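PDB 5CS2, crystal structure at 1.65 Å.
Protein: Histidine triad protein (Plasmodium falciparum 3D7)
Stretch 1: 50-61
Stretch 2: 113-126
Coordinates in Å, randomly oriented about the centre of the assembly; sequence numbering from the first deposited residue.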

# COMPACT_ATOMS: atom_id res chain seq x y z
N PRO A 50 8.19 -2.76 17.76
CA PRO A 50 8.63 -2.00 16.58
C PRO A 50 9.94 -2.54 16.00
O PRO A 50 10.83 -2.95 16.76
CB PRO A 50 8.81 -0.57 17.11
CG PRO A 50 9.11 -0.75 18.57
CD PRO A 50 8.31 -1.94 18.99
N LEU A 51 10.05 -2.56 14.66
CA LEU A 51 11.29 -2.98 14.02
C LEU A 51 12.30 -1.87 14.17
O LEU A 51 13.49 -2.14 14.33
CB LEU A 51 11.08 -3.29 12.53
CG LEU A 51 10.51 -4.65 12.18
CD1 LEU A 51 10.30 -4.76 10.71
CD2 LEU A 51 11.43 -5.79 12.63
N LEU A 52 11.82 -0.62 14.10
CA LEU A 52 12.60 0.61 14.22
C LEU A 52 11.71 1.65 14.89
O LEU A 52 10.49 1.48 14.87
CB LEU A 52 12.98 1.13 12.82
CG LEU A 52 13.99 0.32 11.99
CD1 LEU A 52 14.09 0.90 10.58
CD2 LEU A 52 15.37 0.32 12.63
N PRO A 53 12.27 2.79 15.41
CA PRO A 53 11.39 3.82 16.03
C PRO A 53 10.33 4.41 15.10
O PRO A 53 10.60 4.67 13.93
CB PRO A 53 12.37 4.92 16.47
CG PRO A 53 13.69 4.27 16.52
CD PRO A 53 13.69 3.17 15.51
N GLY A 54 9.14 4.61 15.62
CA GLY A 54 8.05 5.18 14.84
C GLY A 54 7.27 4.17 14.00
O GLY A 54 6.34 4.55 13.31
N HIS A 55 7.60 2.89 14.15
CA HIS A 55 6.88 1.79 13.45
C HIS A 55 5.44 1.76 13.92
O HIS A 55 5.16 1.54 15.11
CB HIS A 55 7.58 0.45 13.76
CG HIS A 55 7.07 -0.75 13.01
ND1 HIS A 55 7.79 -1.94 13.00
CD2 HIS A 55 5.94 -0.92 12.28
CE1 HIS A 55 7.08 -2.78 12.27
NE2 HIS A 55 5.97 -2.22 11.80
N ILE A 56 4.51 2.04 13.01
CA ILE A 56 3.09 2.07 13.29
C ILE A 56 2.33 1.09 12.41
O ILE A 56 2.83 0.66 11.37
CB ILE A 56 2.49 3.49 13.19
CG1 ILE A 56 2.77 4.07 11.77
CG2 ILE A 56 3.12 4.40 14.32
CD1 ILE A 56 1.92 5.26 11.42
N LEU A 57 1.11 0.79 12.82
CA LEU A 57 0.22 -0.13 12.11
C LEU A 57 -1.10 0.53 11.80
O LEU A 57 -1.62 1.26 12.64
CB LEU A 57 -0.02 -1.39 12.99
CG LEU A 57 1.25 -2.14 13.40
CD1 LEU A 57 0.98 -3.09 14.54
CD2 LEU A 57 1.91 -2.83 12.22
N LEU A 58 -1.66 0.23 10.62
CA LEU A 58 -3.00 0.71 10.24
C LEU A 58 -3.83 -0.53 9.96
O LEU A 58 -3.33 -1.44 9.31
CB LEU A 58 -3.00 1.57 8.98
CG LEU A 58 -2.02 2.75 8.94
CD1 LEU A 58 -2.30 3.60 7.73
CD2 LEU A 58 -2.14 3.65 10.15
N THR A 59 -5.07 -0.58 10.47
CA THR A 59 -5.88 -1.76 10.21
C THR A 59 -7.31 -1.36 10.01
O THR A 59 -7.69 -0.22 10.31
CB THR A 59 -5.67 -2.83 11.31
OG1 THR A 59 -6.21 -4.09 10.86
CG2 THR A 59 -6.33 -2.48 12.59
N THR A 60 -8.14 -2.30 9.53
CA THR A 60 -9.56 -2.05 9.32
C THR A 60 -10.30 -2.23 10.63
O THR A 60 -9.88 -3.04 11.44
CB THR A 60 -10.13 -3.00 8.26
OG1 THR A 60 -9.69 -4.31 8.63
CG2 THR A 60 -9.65 -2.66 6.85
N LEU A 61 -11.38 -1.47 10.85
CA LEU A 61 -12.15 -1.61 12.09
C LEU A 61 -12.86 -2.98 12.09
O LEU A 61 -12.98 -3.62 13.14
CB LEU A 61 -13.17 -0.46 12.23
CG LEU A 61 -12.60 0.90 12.66
CD1 LEU A 61 -13.54 2.05 12.29
CD2 LEU A 61 -12.26 0.93 14.15
N ASP A 113 -4.25 -12.53 11.77
CA ASP A 113 -5.16 -12.74 10.64
C ASP A 113 -6.13 -11.60 10.44
O ASP A 113 -7.33 -11.79 10.48
CB ASP A 113 -5.87 -14.11 10.77
CG ASP A 113 -4.87 -15.27 10.85
OD1 ASP A 113 -3.74 -15.12 10.32
OD2 ASP A 113 -5.18 -16.28 11.50
N HIS A 114 -5.59 -10.41 10.13
CA HIS A 114 -6.39 -9.19 10.00
C HIS A 114 -5.49 -8.25 9.17
O HIS A 114 -4.33 -8.07 9.54
CB HIS A 114 -6.63 -8.61 11.42
CG HIS A 114 -7.59 -7.46 11.49
ND1 HIS A 114 -8.26 -7.17 12.68
CD2 HIS A 114 -7.95 -6.54 10.56
CE1 HIS A 114 -9.04 -6.13 12.41
NE2 HIS A 114 -8.85 -5.69 11.16
N VAL A 115 -5.98 -7.80 8.02
CA VAL A 115 -5.26 -6.92 7.07
C VAL A 115 -4.67 -5.76 7.82
O VAL A 115 -5.41 -5.05 8.51
CB VAL A 115 -6.20 -6.33 5.96
CG1 VAL A 115 -5.40 -5.43 5.00
CG2 VAL A 115 -6.92 -7.41 5.20
N HIS A 116 -3.38 -5.53 7.67
CA HIS A 116 -2.76 -4.33 8.28
C HIS A 116 -1.60 -3.79 7.45
O HIS A 116 -0.88 -4.55 6.79
CB HIS A 116 -2.37 -4.55 9.75
CG HIS A 116 -1.44 -5.69 10.00
ND1 HIS A 116 -1.88 -7.00 9.93
CD2 HIS A 116 -0.14 -5.69 10.35
CE1 HIS A 116 -0.84 -7.76 10.22
NE2 HIS A 116 0.24 -7.02 10.49
N ILE A 117 -1.39 -2.46 7.50
CA ILE A 117 -0.27 -1.85 6.80
C ILE A 117 0.76 -1.44 7.83
O ILE A 117 0.40 -0.82 8.84
CB ILE A 117 -0.74 -0.58 6.03
CG1 ILE A 117 -1.84 -0.86 4.98
CG2 ILE A 117 0.48 0.16 5.41
CD1 ILE A 117 -2.48 0.38 4.24
N HIS A 118 2.01 -1.75 7.55
CA HIS A 118 3.17 -1.35 8.35
C HIS A 118 3.70 -0.07 7.74
O HIS A 118 3.88 0.02 6.51
CB HIS A 118 4.30 -2.37 8.25
CG HIS A 118 3.97 -3.68 8.87
ND1 HIS A 118 4.28 -3.94 10.18
CD2 HIS A 118 3.36 -4.75 8.32
CE1 HIS A 118 3.86 -5.18 10.39
NE2 HIS A 118 3.30 -5.70 9.30
N ILE A 119 3.99 0.93 8.59
CA ILE A 119 4.63 2.17 8.13
C ILE A 119 5.83 2.29 9.03
O ILE A 119 5.67 2.40 10.25
CB ILE A 119 3.74 3.41 8.22
CG1 ILE A 119 2.55 3.32 7.26
CG2 ILE A 119 4.58 4.70 7.96
CD1 ILE A 119 1.52 4.45 7.49
N ILE A 120 7.02 2.27 8.44
CA ILE A 120 8.27 2.32 9.22
C ILE A 120 9.11 3.48 8.73
O ILE A 120 9.68 3.43 7.63
CB ILE A 120 9.08 0.99 9.23
CG1 ILE A 120 8.20 -0.24 9.56
CG2 ILE A 120 10.29 1.10 10.19
CD1 ILE A 120 8.67 -1.55 8.98
N PRO A 121 9.30 4.51 9.57
CA PRO A 121 10.17 5.63 9.17
C PRO A 121 11.58 5.11 8.98
O PRO A 121 12.00 4.20 9.70
CB PRO A 121 10.09 6.58 10.38
CG PRO A 121 8.80 6.22 11.06
CD PRO A 121 8.75 4.72 10.93
N ARG A 122 12.30 5.63 7.98
CA ARG A 122 13.66 5.15 7.67
C ARG A 122 14.71 6.27 7.69
O ARG A 122 14.44 7.38 7.24
CB ARG A 122 13.68 4.46 6.30
CG ARG A 122 12.76 3.23 6.15
CD ARG A 122 13.00 2.18 7.20
NE ARG A 122 14.37 1.67 7.19
CZ ARG A 122 14.79 0.67 6.41
NH1 ARG A 122 13.94 0.07 5.59
NH2 ARG A 122 16.05 0.28 6.45
N LYS A 123 15.92 5.96 8.20
CA LYS A 123 17.08 6.86 8.29
C LYS A 123 18.38 6.14 7.89
O LYS A 123 18.41 4.90 7.87
CB LYS A 123 17.20 7.44 9.72
CG LYS A 123 16.13 8.48 10.02
CD LYS A 123 15.83 8.59 11.51
CE LYS A 123 15.23 9.94 11.82
NZ LYS A 123 14.62 10.01 13.18
N ILE A 124 19.44 6.89 7.53
CA ILE A 124 20.74 6.30 7.12
C ILE A 124 21.28 5.30 8.15
O ILE A 124 21.33 5.60 9.35
CB ILE A 124 21.81 7.38 6.75
CG1 ILE A 124 21.30 8.34 5.66
CG2 ILE A 124 23.17 6.74 6.35
CD1 ILE A 124 22.07 9.69 5.52
N ASN A 125 21.64 4.09 7.67
CA ASN A 125 22.21 2.98 8.43
C ASN A 125 21.39 2.59 9.68
O ASN A 125 21.98 2.18 10.70
CB ASN A 125 23.70 3.25 8.78
CG ASN A 125 24.64 3.28 7.59
OD1 ASN A 125 24.35 2.77 6.49
ND2 ASN A 125 25.83 3.85 7.80
N ASP A 126 20.04 2.70 9.61
CA ASP A 126 19.15 2.32 10.72
C ASP A 126 19.08 0.81 10.84
O ASP A 126 19.23 0.29 11.94
CB ASP A 126 17.74 2.92 10.54
CG ASP A 126 16.99 2.62 9.24
OD1 ASP A 126 17.45 1.75 8.47
OD2 ASP A 126 15.96 3.28 8.99
O HOH W 1 12.83 4.77 12.52

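Residues 56–60 form a strand that runs antiparallel to the strand around 116–122, the two directions making an angle of 161°. Two hydrogen-bonded pairs fix the register. Ile56 N donates to Ile119 O and Ile119 N to Ile56 O, both at 3.0 Å; two residues on, Leu58 N donates to Ile117 O (2.9 Å) and Ile117 N to Leu58 O (2.8 Å). Between them Leu57 faces His118 in a non-hydrogen-bonded pair, where Leu57 CA lies 3.3 Å from Ile117 O in a CA-H...O contact. Ahead of its strand, the first stretch makes a type II turn from Leu52 to His55. Gly54 suits this turn because its backbone angles (84/5) would jam a CB against the preceding carbonyl, and such a CB would also clash with Pro121 CG. A water links the two stretches here, donating to Pro53 O (2.6 Å) and Pro121 O (3.0 Å).

Side chains alternate between the sheet's two faces. Ile56, Leu58, Ile117 and Ile119 share one and are buried there, with Ile56 CG1 3.7 Å from Ile119 CB and Leu58 CD1 3.9 Å from Ile119 CD1. Their branched, apolar groups suit this buried face, since they pack against one another and bring no polar group that would need a partner.

Leu57 and His118 lie on the other face, where polar contacts join the packing. His55 NE2 and His118 ND1 are hydrogen-bonded at 2.9 Å, their rings meeting rim to rim with planes at 56°. The other nitrogen of His55 is also used: Leu51 N donates to His55 ND1 (2.9 Å), anchoring the ring to its own loop. Ile120 CG1 covers one face of this ring, 3.6 Å from its centroid, so the imidazole combines edge-on polar bonding with apolar packing. Leu57 CD2 approaches His118 ND1 to 3.3 Å.

Near the end of the first strand, Thr59 OG1 donates to Val115 O (2.7 Å) and also lies over one face of the His114 ring. His114 NE2 reaches both Thr60 O (2.9 Å) and Thr60 OG1 (3.0 Å), so a single ring nitrogen engages the backbone and side chain of one residue. His116 ND1 donates to His114 O (2.7 Å), bracing the segment that carries this ring.

At the opposite end, Leu52 places CB 3.8 Å from Ile120 CG2 and CD1 3.4 Å from Asp126 OD2. That carboxylate is held by Arg122, through NE to OD2 of Asp126 and a salt bridge from NH2 to OD1, both 2.9 Å, so the leucine packs beside a fixed ion pair. Together the stretches bury 913 Å².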